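Local coordinates for protein haloacid dehalogenase-like hydrolase (Klebsiella pneumoniae subsp. pneumoniae, PDB 3PGV) that probably acts as a metal-dependent phosphatase of the haloacid dehalogenase superfamily, Cof family, and holds a calcium ion in its crystallised form, at residues H64-G69 with R126-Y131; L102-A107 with E157-G162; I163-F168 with E202-G207. One frame throughout, in Å; residues are numbered along the deposited sequence.

Contact 1: H64-G69 with R126-Y131; sequences HYIDVG and REDEWY. With EDO (1,2-ethanediol), chain I.
His64 NE2 donates to the backbone carbonyl Glu127 O across 2.7 Å, in a nearly straight bond with an N-H...O angle of 163°. The donor lies in the carbonyl plane on a lone pair of the oxygen, and the oxygen in turn sits close to the plane of the imidazole. On the far side of the same ring ND1 accepts the backbone N-H of Ile66 at 3.0 Å, also in the ring plane. Both nitrogens being engaged, the rotation of the imidazole is fixed. With CG opposite the backbone N (chi1 -169°), the ring is directed toward the turn. At the ring edge Asp128 OD1 approaches CE1 to 3.5 Å, its carboxylate plane turned 63° from the imidazole, while Ile66 lays CD1 against Asp128 CB at 3.7 Å, the two side chains crossing at about a right angle. The accepting carbonyl belongs to a type II' turn from Arg126 to Glu129, which joins strands 121-126 and 129-132 as a beta hairpin. Tyr125 and Phe148 also meet the imidazole. His64, in the loop after strand 56-60 of the core sheet, thus reaches the six-stranded sheet, consistent with the cap domain of Cof-type phosphatases. With ND1 taken up as acceptor, NE2 is the nitrogen left to donate, and its bond to main chain does not depend on the side chain of Glu127.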
loop_
_atom_site.group_PDB
_atom_site.type_symbol
_atom_site.label_atom_id
_atom_site.label_comp_id
_atom_site.label_asym_id
_atom_site.label_seq_id
_atom_site.Cartn_x
_atom_site.Cartn_y
_atom_site.Cartn_z
ATOM N N HIS A 64 4.150 -6.182 -2.653
ATOM C CA HIS A 64 5.155 -6.902 -1.870
ATOM C C HIS A 64 6.501 -6.204 -2.116
ATOM O O HIS A 64 6.695 -5.615 -3.186
ATOM C CB HIS A 64 5.240 -8.358 -2.346
ATOM C CG HIS A 64 6.048 -9.249 -1.457
ATOM N ND1 HIS A 64 7.427 -9.210 -1.463
ATOM C CD2 HIS A 64 5.642 -10.243 -0.631
ATOM C CE1 HIS A 64 7.816 -10.136 -0.602
ATOM N NE2 HIS A 64 6.775 -10.792 -0.086
ATOM N N TYR A 65 7.417 -6.273 -1.156
ATOM C CA TYR A 65 8.733 -5.642 -1.277
ATOM C C TYR A 65 9.501 -6.103 -2.539
ATOM O O TYR A 65 10.072 -5.273 -3.242
ATOM C CB TYR A 65 9.566 -5.864 -0.005
ATOM C CG TYR A 65 10.842 -5.056 0.021
ATOM C CD1 TYR A 65 10.813 -3.673 0.189
ATOM C CD2 TYR A 65 12.088 -5.679 -0.045
ATOM C CE1 TYR A 65 11.984 -2.918 0.181
ATOM C CE2 TYR A 65 13.268 -4.935 -0.040
ATOM C CZ TYR A 65 13.212 -3.552 0.080
ATOM O OH TYR A 65 14.370 -2.813 0.112
ATOM N N ILE A 66 9.424 -7.400 -2.874
ATOM C CA ILE A 66 10.074 -7.937 -4.071
ATOM C C ILE A 66 9.522 -7.267 -5.330
ATOM O O ILE A 66 10.272 -7.017 -6.280
ATOM C CB ILE A 66 9.939 -9.489 -4.125
ATOM C CG1 ILE A 66 10.662 -10.144 -2.929
ATOM C CG2 ILE A 66 10.463 -10.053 -5.476
ATOM C CD1 ILE A 66 10.319 -11.630 -2.721
ATOM N N ASP A 67 8.221 -6.908 -5.298
ATOM C CA ASP A 67 7.497 -6.305 -6.419
ATOM C C ASP A 67 7.772 -4.773 -6.574
ATOM O O ASP A 67 7.284 -4.165 -7.516
ATOM C CB ASP A 67 5.991 -6.574 -6.262
ATOM C CG ASP A 67 5.279 -6.999 -7.528
ATOM O OD1 ASP A 67 5.837 -6.779 -8.629
ATOM O OD2 ASP A 67 4.145 -7.501 -7.427
ATOM N N VAL A 68 8.555 -4.173 -5.666
ATOM C CA VAL A 68 8.922 -2.745 -5.786
ATOM C C VAL A 68 10.416 -2.575 -6.059
ATOM O O VAL A 68 10.931 -1.456 -5.996
ATOM C CB VAL A 68 8.445 -1.866 -4.584
ATOM C CG1 VAL A 68 6.939 -1.814 -4.514
ATOM C CG2 VAL A 68 9.032 -2.348 -3.271
ATOM N N GLY A 69 11.089 -3.685 -6.374
ATOM C CA GLY A 69 12.523 -3.714 -6.643
ATOM C C GLY A 69 12.973 -2.749 -7.717
ATOM O O GLY A 69 13.907 -1.971 -7.501
ATOM N N ARG A 126 2.953 -14.685 2.105
ATOM C CA ARG A 126 3.600 -15.299 3.254
ATOM C C ARG A 126 5.078 -15.080 3.131
ATOM O O ARG A 126 5.712 -15.653 2.230
ATOM C CB ARG A 126 3.296 -16.800 3.316
ATOM C CG ARG A 126 3.902 -17.463 4.536
ATOM C CD ARG A 126 3.588 -18.938 4.610
ATOM N NE ARG A 126 4.032 -19.500 5.881
ATOM C CZ ARG A 126 5.287 -19.854 6.136
ATOM N NH1 ARG A 126 6.221 -19.728 5.204
ATOM N NH2 ARG A 126 5.617 -20.333 7.325
ATOM N N GLU A 127 5.644 -14.212 3.999
ATOM C CA GLU A 127 7.065 -13.839 3.937
ATOM C C GLU A 127 7.418 -13.360 2.520
ATOM O O GLU A 127 6.771 -12.447 2.020
ATOM C CB GLU A 127 7.988 -15.007 4.393
ATOM C CG GLU A 127 7.673 -15.561 5.787
ATOM C CD GLU A 127 7.906 -14.624 6.963
ATOM O OE1 GLU A 127 8.198 -13.427 6.737
ATOM O OE2 GLU A 127 7.780 -15.092 8.117
ATOM N N ASP A 128 8.365 -14.031 1.846
ATOM C CA ASP A 128 8.769 -13.655 0.486
ATOM C C ASP A 128 8.038 -14.453 -0.591
ATOM O O ASP A 128 8.434 -14.416 -1.757
ATOM C CB ASP A 128 10.290 -13.784 0.319
ATOM C CG ASP A 128 11.072 -12.653 0.952
ATOM O OD1 ASP A 128 10.460 -11.564 1.215
ATOM O OD2 ASP A 128 12.311 -12.793 1.087
ATOM N N GLU A 129 6.955 -15.136 -0.223
ATOM C CA GLU A 129 6.211 -15.946 -1.193
ATOM C C GLU A 129 4.796 -15.460 -1.436
ATOM O O GLU A 129 4.160 -14.896 -0.543
ATOM C CB GLU A 129 6.206 -17.424 -0.794
ATOM C CG GLU A 129 7.569 -18.084 -0.875
ATOM C CD GLU A 129 7.526 -19.580 -0.649
ATOM O OE1 GLU A 129 6.922 -20.010 0.363
ATOM O OE2 GLU A 129 8.082 -20.325 -1.489
ATOM N N TRP A 130 4.285 -15.736 -2.631
ATOM C CA TRP A 130 2.946 -15.389 -3.032
ATOM C C TRP A 130 2.177 -16.651 -3.331
ATOM O O TRP A 130 2.633 -17.479 -4.122
ATOM C CB TRP A 130 2.990 -14.443 -4.246
ATOM C CG TRP A 130 1.692 -14.248 -4.974
ATOM C CD1 TRP A 130 0.441 -14.201 -4.429
ATOM C CD2 TRP A 130 1.546 -13.847 -6.353
ATOM N NE1 TRP A 130 -0.490 -13.891 -5.407
ATOM C CE2 TRP A 130 0.169 -13.625 -6.583
ATOM C CE3 TRP A 130 2.452 -13.650 -7.413
ATOM C CZ2 TRP A 130 -0.331 -13.292 -7.842
ATOM C CZ3 TRP A 130 1.956 -13.305 -8.660
ATOM C CH2 TRP A 130 0.580 -13.131 -8.869
ATOM N N TYR A 131 1.066 -16.868 -2.596
ATOM C CA TYR A 131 0.223 -18.044 -2.764
ATOM C C TYR A 131 -1.130 -17.682 -3.323
ATOM O O TYR A 131 -1.633 -16.588 -3.080
ATOM C CB TYR A 131 0.083 -18.819 -1.442
ATOM C CG TYR A 131 1.338 -19.567 -1.057
ATOM C CD1 TYR A 131 2.333 -18.957 -0.285
ATOM C CD2 TYR A 131 1.558 -20.872 -1.494
ATOM C CE1 TYR A 131 3.498 -19.640 0.066
ATOM C CE2 TYR A 131 2.732 -21.553 -1.179
ATOM C CZ TYR A 131 3.696 -20.938 -0.386
ATOM O OH TYR A 131 4.841 -21.621 -0.043
HETATM C C1 EDO I . 6.231 -18.067 -4.685
HETATM O O1 EDO I . 7.133 -19.149 -4.950
HETATM C C2 EDO I . 7.039 -16.781 -4.540
HETATM O O2 EDO I . 6.171 -15.637 -4.594
#

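Contact 2: L102-A107 with E157-G162; sequences LDRDIA and ELDPQG. With EDO (1,2-ethanediol), chain H.
Pro160 and Arg104 form the close-packed half of this contact. Pro160 CG lies 3.5 Å above the plane of the Arg104 guanidinium, over its centre, and the same carbon rests on the aliphatic part of the side chain at Arg104 CG, 3.7 Å away. The arginine runs extended from CG to NE, with CG opposite the backbone N (chi1 -161°), which carries the flat group out across the proline ring. Deeper in, Ala107 CB touches Pro160 O at 3.5 Å and the proline CB a little farther off; Phe111 and Ala108 also pack on this proline.

The outer side is looser and relies on water. Arg104 NE reaches Gln161 OE1 only through a weak, bent bond of 3.4 Å, the amide plane standing 79° from that of the guanidinium. Water 2, at the guanidinium edge, accepts from Arg104 NH2 and donates to both Asp159 OD1 and Gln161 OE1. It thereby bridges two opposite charges that do not meet directly, Arg104 NH2 and Asp159 OD1 remaining 4.4 Å apart. The firmer ionic partner of Asp159 is Arg126, which makes a salt bridge to OD2. Nearer the backbone, water 1 donates to Leu102 O and Pro160 O, each at 2.7 Å, and so bridges the two backbones at this point.

Asp159 OD2 also accepts the backbone N-H of Gln161, 3.2 Å away, from above the carboxylate plane. This is an Asx turn, which shapes the loop leading into strand 163-169 where it passes the first turn of helix 104-110.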
loop_
_atom_site.group_PDB
_atom_site.type_symbol
_atom_site.label_atom_id
_atom_site.label_comp_id
_atom_site.label_asym_id
_atom_site.label_seq_id
_atom_site.Cartn_x
_atom_site.Cartn_y
_atom_site.Cartn_z
ATOM N N LEU A 102 -0.715 -11.032 10.241
ATOM C CA LEU A 102 -2.062 -11.399 10.689
ATOM C C LEU A 102 -1.981 -12.452 11.784
ATOM O O LEU A 102 -1.099 -13.332 11.725
ATOM C CB LEU A 102 -2.853 -11.967 9.504
ATOM C CG LEU A 102 -3.509 -10.945 8.597
ATOM C CD1 LEU A 102 -3.687 -11.509 7.183
ATOM C CD2 LEU A 102 -4.866 -10.484 9.179
ATOM N N ASP A 103 -2.923 -12.410 12.763
ATOM C CA ASP A 103 -3.002 -13.457 13.793
ATOM C C ASP A 103 -3.237 -14.815 13.120
ATOM O O ASP A 103 -3.951 -14.889 12.095
ATOM C CB ASP A 103 -4.118 -13.153 14.809
ATOM C CG ASP A 103 -3.784 -12.041 15.796
ATOM O OD1 ASP A 103 -2.652 -11.492 15.719
ATOM O OD2 ASP A 103 -4.638 -11.747 16.678
ATOM N N ARG A 104 -2.568 -15.868 13.631
ATOM C CA ARG A 104 -2.579 -17.211 13.030
ATOM C C ARG A 104 -3.995 -17.738 12.751
ATOM O O ARG A 104 -4.253 -18.253 11.667
ATOM C CB ARG A 104 -1.800 -18.194 13.909
ATOM C CG ARG A 104 -1.364 -19.449 13.183
ATOM C CD ARG A 104 -0.712 -20.445 14.131
ATOM N NE ARG A 104 -0.249 -21.642 13.427
ATOM C CZ ARG A 104 -1.032 -22.675 13.125
ATOM N NH1 ARG A 104 -2.329 -22.653 13.440
ATOM N NH2 ARG A 104 -0.540 -23.715 12.467
ATOM N N ASP A 105 -4.896 -17.626 13.731
ATOM C CA ASP A 105 -6.266 -18.125 13.597
ATOM C C ASP A 105 -7.015 -17.396 12.483
ATOM O O ASP A 105 -7.783 -18.024 11.754
ATOM C CB ASP A 105 -7.028 -18.004 14.935
ATOM C CG ASP A 105 -7.166 -16.580 15.431
ATOM O OD1 ASP A 105 -6.148 -15.856 15.446
ATOM O OD2 ASP A 105 -8.295 -16.178 15.770
ATOM N N ILE A 106 -6.765 -16.068 12.330
ATOM C CA ILE A 106 -7.421 -15.258 11.305
ATOM C C ILE A 106 -6.871 -15.610 9.915
ATOM O O ILE A 106 -7.648 -15.833 8.981
ATOM C CB ILE A 106 -7.307 -13.740 11.618
ATOM C CG1 ILE A 106 -7.895 -13.410 13.011
ATOM C CG2 ILE A 106 -7.966 -12.889 10.502
ATOM C CD1 ILE A 106 -7.940 -11.924 13.333
ATOM N N ALA A 107 -5.535 -15.727 9.798
ATOM C CA ALA A 107 -4.900 -16.129 8.545
ATOM C C ALA A 107 -5.430 -17.519 8.082
ATOM O O ALA A 107 -5.854 -17.659 6.940
ATOM C CB ALA A 107 -3.391 -16.165 8.709
ATOM N N GLU A 157 -2.954 -26.959 3.193
ATOM C CA GLU A 157 -1.539 -27.135 2.890
ATOM C C GLU A 157 -0.694 -25.825 2.982
ATOM O O GLU A 157 0.497 -25.846 2.667
ATOM C CB GLU A 157 -1.327 -27.911 1.553
ATOM C CG GLU A 157 -1.333 -27.071 0.290
ATOM C CD GLU A 157 -1.169 -27.880 -0.990
ATOM O OE1 GLU A 157 -1.407 -29.111 -0.954
ATOM O OE2 GLU A 157 -0.877 -27.267 -2.043
ATOM N N LEU A 158 -1.291 -24.716 3.470
ATOM C CA LEU A 158 -0.532 -23.461 3.628
ATOM C C LEU A 158 -0.373 -23.069 5.111
ATOM O O LEU A 158 -1.363 -23.016 5.843
ATOM C CB LEU A 158 -1.180 -22.312 2.815
ATOM C CG LEU A 158 -0.465 -20.944 2.873
ATOM C CD1 LEU A 158 0.954 -21.039 2.362
ATOM C CD2 LEU A 158 -1.237 -19.894 2.103
ATOM N N ASP A 159 0.880 -22.786 5.543
ATOM C CA ASP A 159 1.177 -22.397 6.922
ATOM C C ASP A 159 0.636 -20.997 7.240
ATOM O O ASP A 159 0.990 -20.020 6.554
ATOM C CB ASP A 159 2.685 -22.460 7.203
ATOM C CG ASP A 159 3.024 -22.194 8.657
ATOM O OD1 ASP A 159 2.660 -23.019 9.507
ATOM O OD2 ASP A 159 3.619 -21.147 8.939
ATOM N N PRO A 160 -0.170 -20.862 8.338
ATOM C CA PRO A 160 -0.776 -19.551 8.635
ATOM C C PRO A 160 0.126 -18.578 9.398
ATOM O O PRO A 160 -0.361 -17.554 9.884
ATOM C CB PRO A 160 -2.050 -19.911 9.400
ATOM C CG PRO A 160 -1.777 -21.236 10.004
ATOM C CD PRO A 160 -0.696 -21.923 9.226
ATOM N N GLN A 161 1.440 -18.821 9.402
ATOM C CA GLN A 161 2.372 -17.879 10.014
ATOM C C GLN A 161 3.195 -17.118 8.974
ATOM O O GLN A 161 3.413 -17.625 7.878
ATOM C CB GLN A 161 3.258 -18.570 11.057
ATOM C CG GLN A 161 2.471 -18.916 12.327
ATOM C CD GLN A 161 3.300 -19.551 13.391
ATOM O OE1 GLN A 161 2.834 -20.419 14.126
ATOM N NE2 GLN A 161 4.530 -19.096 13.545
ATOM N N GLY A 162 3.537 -15.857 9.290
ATOM C CA GLY A 162 4.295 -14.978 8.405
ATOM C C GLY A 162 3.424 -14.319 7.353
ATOM O O GLY A 162 3.919 -13.898 6.303
HETATM C C1 EDO H . -4.223 -7.738 15.895
HETATM O O1 EDO H . -3.143 -8.335 15.173
HETATM C C2 EDO H . -4.620 -8.622 17.086
HETATM O O2 EDO H . -3.538 -8.725 18.038
HETATM O O HOH W 1 0.341 -14.995 10.146
HETATM O O HOH W 2 1.994 -22.641 12.092
#

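Contact 3: I163-F168 with E202-G207; sequences ISKVFF and EVMAGG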
loop_
_atom_site.group_PDB
_atom_site.type_symbol
_atom_site.label_atom_id
_atom_site.label_comp_id
_atom_site.label_asym_id
_atom_site.label_seq_id
_atom_site.Cartn_x
_atom_site.Cartn_y
_atom_site.Cartn_z
ATOM N N ILE A 163 2.121 -14.194 7.632
ATOM C CA ILE A 163 1.177 -13.648 6.642
ATOM C C ILE A 163 1.079 -12.128 6.742
ATOM O O ILE A 163 0.450 -11.621 7.653
ATOM C CB ILE A 163 -0.223 -14.333 6.763
ATOM C CG1 ILE A 163 -0.109 -15.898 6.876
ATOM C CG2 ILE A 163 -1.164 -13.897 5.634
ATOM C CD1 ILE A 163 0.641 -16.583 5.736
ATOM N N SER A 164 1.707 -11.400 5.798
ATOM C CA SER A 164 1.636 -9.933 5.787
ATOM C C SER A 164 0.249 -9.462 5.346
ATOM O O SER A 164 -0.260 -8.473 5.867
ATOM C CB SER A 164 2.724 -9.346 4.890
ATOM O OG SER A 164 2.681 -9.908 3.590
ATOM N N LYS A 165 -0.375 -10.186 4.406
ATOM C CA LYS A 165 -1.729 -9.884 3.966
ATOM C C LYS A 165 -2.370 -11.006 3.173
ATOM O O LYS A 165 -1.679 -11.828 2.582
ATOM C CB LYS A 165 -1.795 -8.560 3.175
ATOM C CG LYS A 165 -1.158 -8.608 1.809
ATOM C CD LYS A 165 -1.432 -7.316 1.061
ATOM C CE LYS A 165 -1.036 -7.402 -0.380
ATOM N NZ LYS A 165 -1.329 -6.154 -1.105
ATOM N N VAL A 166 -3.704 -11.044 3.186
ATOM C CA VAL A 166 -4.499 -11.902 2.322
ATOM C C VAL A 166 -5.348 -10.973 1.455
ATOM O O VAL A 166 -5.864 -9.971 1.965
ATOM C CB VAL A 166 -5.391 -12.902 3.131
ATOM C CG1 VAL A 166 -6.296 -13.721 2.188
ATOM C CG2 VAL A 166 -4.539 -13.819 4.003
ATOM N N PHE A 167 -5.414 -11.225 0.146
ATOM C CA PHE A 167 -6.225 -10.377 -0.734
ATOM C C PHE A 167 -7.091 -11.162 -1.684
ATOM O O PHE A 167 -6.676 -12.186 -2.212
ATOM C CB PHE A 167 -5.378 -9.316 -1.456
ATOM C CG PHE A 167 -4.208 -9.835 -2.269
ATOM C CD1 PHE A 167 -3.021 -10.212 -1.647
ATOM C CD2 PHE A 167 -4.238 -9.800 -3.658
ATOM C CE1 PHE A 167 -1.923 -10.631 -2.398
ATOM C CE2 PHE A 167 -3.134 -10.199 -4.407
ATOM C CZ PHE A 167 -1.980 -10.606 -3.773
ATOM N N PHE A 168 -8.332 -10.723 -1.836
ATOM C CA PHE A 168 -9.327 -11.396 -2.646
ATOM C C PHE A 168 -9.535 -10.660 -3.935
ATOM O O PHE A 168 -9.875 -9.472 -3.919
ATOM C CB PHE A 168 -10.647 -11.523 -1.861
ATOM C CG PHE A 168 -10.465 -12.181 -0.509
ATOM C CD1 PHE A 168 -10.466 -13.567 -0.385
ATOM C CD2 PHE A 168 -10.229 -11.414 0.632
ATOM C CE1 PHE A 168 -10.248 -14.174 0.856
ATOM C CE2 PHE A 168 -10.009 -12.022 1.869
ATOM C CZ PHE A 168 -10.027 -13.398 1.976
ATOM N N GLU A 202 -8.381 -6.361 0.311
ATOM C CA GLU A 202 -7.215 -6.776 1.093
ATOM C C GLU A 202 -7.462 -6.832 2.576
ATOM O O GLU A 202 -8.251 -6.036 3.117
ATOM C CB GLU A 202 -6.012 -5.875 0.782
ATOM C CG GLU A 202 -5.855 -5.614 -0.710
ATOM C CD GLU A 202 -4.504 -5.110 -1.156
ATOM O OE1 GLU A 202 -3.560 -5.120 -0.336
ATOM O OE2 GLU A 202 -4.359 -4.831 -2.361
ATOM N N VAL A 203 -6.766 -7.769 3.265
ATOM C CA VAL A 203 -6.887 -7.919 4.716
ATOM C C VAL A 203 -5.526 -7.942 5.352
ATOM O O VAL A 203 -4.709 -8.806 5.035
ATOM C CB VAL A 203 -7.735 -9.167 5.134
ATOM C CG1 VAL A 203 -7.974 -9.176 6.643
ATOM C CG2 VAL A 203 -9.062 -9.210 4.381
HETATM N N MSE A 204 -5.273 -6.990 6.255
HETATM C CA MSE A 204 -4.052 -6.934 7.053
HETATM C C MSE A 204 -4.436 -7.066 8.526
HETATM O O MSE A 204 -5.623 -7.000 8.859
HETATM C CB MSE A 204 -3.304 -5.592 6.825
HETATM C CG MSE A 204 -2.532 -5.519 5.509
HETATM SE SE MSE A 204 -3.664 -5.450 3.931
HETATM C CE MSE A 204 -4.808 -3.857 4.372
ATOM N N ALA A 205 -3.441 -7.231 9.419
ATOM C CA ALA A 205 -3.712 -7.317 10.872
ATOM C C ALA A 205 -4.267 -6.010 11.360
ATOM O O ALA A 205 -3.981 -4.964 10.773
ATOM C CB ALA A 205 -2.427 -7.640 11.625
ATOM N N GLY A 206 -5.070 -6.060 12.420
ATOM C CA GLY A 206 -5.591 -4.856 13.043
ATOM C C GLY A 206 -4.466 -3.990 13.561
ATOM O O GLY A 206 -3.506 -4.500 14.156
ATOM N N GLY A 207 -4.527 -2.709 13.250
ATOM C CA GLY A 207 -3.476 -1.781 13.624
ATOM C C GLY A 207 -2.405 -1.664 12.560
ATOM O O GLY A 207 -1.439 -0.922 12.721
HETATM O O HOH W 3 -0.722 -7.550 8.350
#
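Val166 and Val203 form an antiparallel hydrogen-bonded pair between strands 163-169 and 200-205, neighbours in the mixed sheet that also contains strand 121-126. Both backbone bonds of the pair are made: Val166 N donates to Val203 O at 3.1 Å, and Val203 N to Val166 O at 2.7 Å, the latter nearly along the C=O axis. Phe167 and Glu202 follow as a non-hydrogen-bonded pair, with Phe167 CB against Glu202 CG. Farther along, water 3 bridges the backbones, donating to Ser164 O and accepting from Ala205 N.

The buried charges are answered as well. Lys165 NZ forms a salt bridge with Glu202 OE1 at 2.6 Å, meeting the oxygen from 36° above the carboxylate plane, and also donates to Gly62 O. Glu202 OE2 is hydrogen-bonded to Ser196 OG, and OE1 also has a weak bond from Asn85 ND2. The lysine leaves the backbone with CG between N and the carbonyl carbon (chi1 70°) and then runs extended, alongside selenomethionine Met204 and pointing the same way. The side chain of Glu202 is about 5 Å from a bound 4-(2-hydroxyethyl)-1-piperazine ethanesulfonic acid molecule and about 9 Å from the calcium ion, so the ion pair lies near the metal site without belonging to it.

On the face bearing Val166 and Val203, Leu110 of helix 104-110 packs against both valines. Beside them the edge of the Phe168 ring meets Val203, CE2 lying 3.9 Å from CG2.

How the contacts relate
Contacts 1 and 2 interleave along the chain, and both close before contact 3 opens. Contacts 1 and 3 both reach the six-stranded mixed sheet, their centres 13 Å apart, through strands 129-132, 163-169 and 200-205. Contact 2, 11 Å from contact 3 and 16 Å from contact 1, brings helix 104-110 and the loop 157-162 to that sheet. Direct links join them: Glu127 N lies 2.9 Å from Gly162 O, a probable hydrogen bond between contacts 1 and 2, and Leu102 packs on Val203 between contacts 2 and 3. Residues 64-69, which follow strand 56-60 of the eight-stranded core sheet carrying Asp27, thus connect the metal-binding core to what is probably the cap domain.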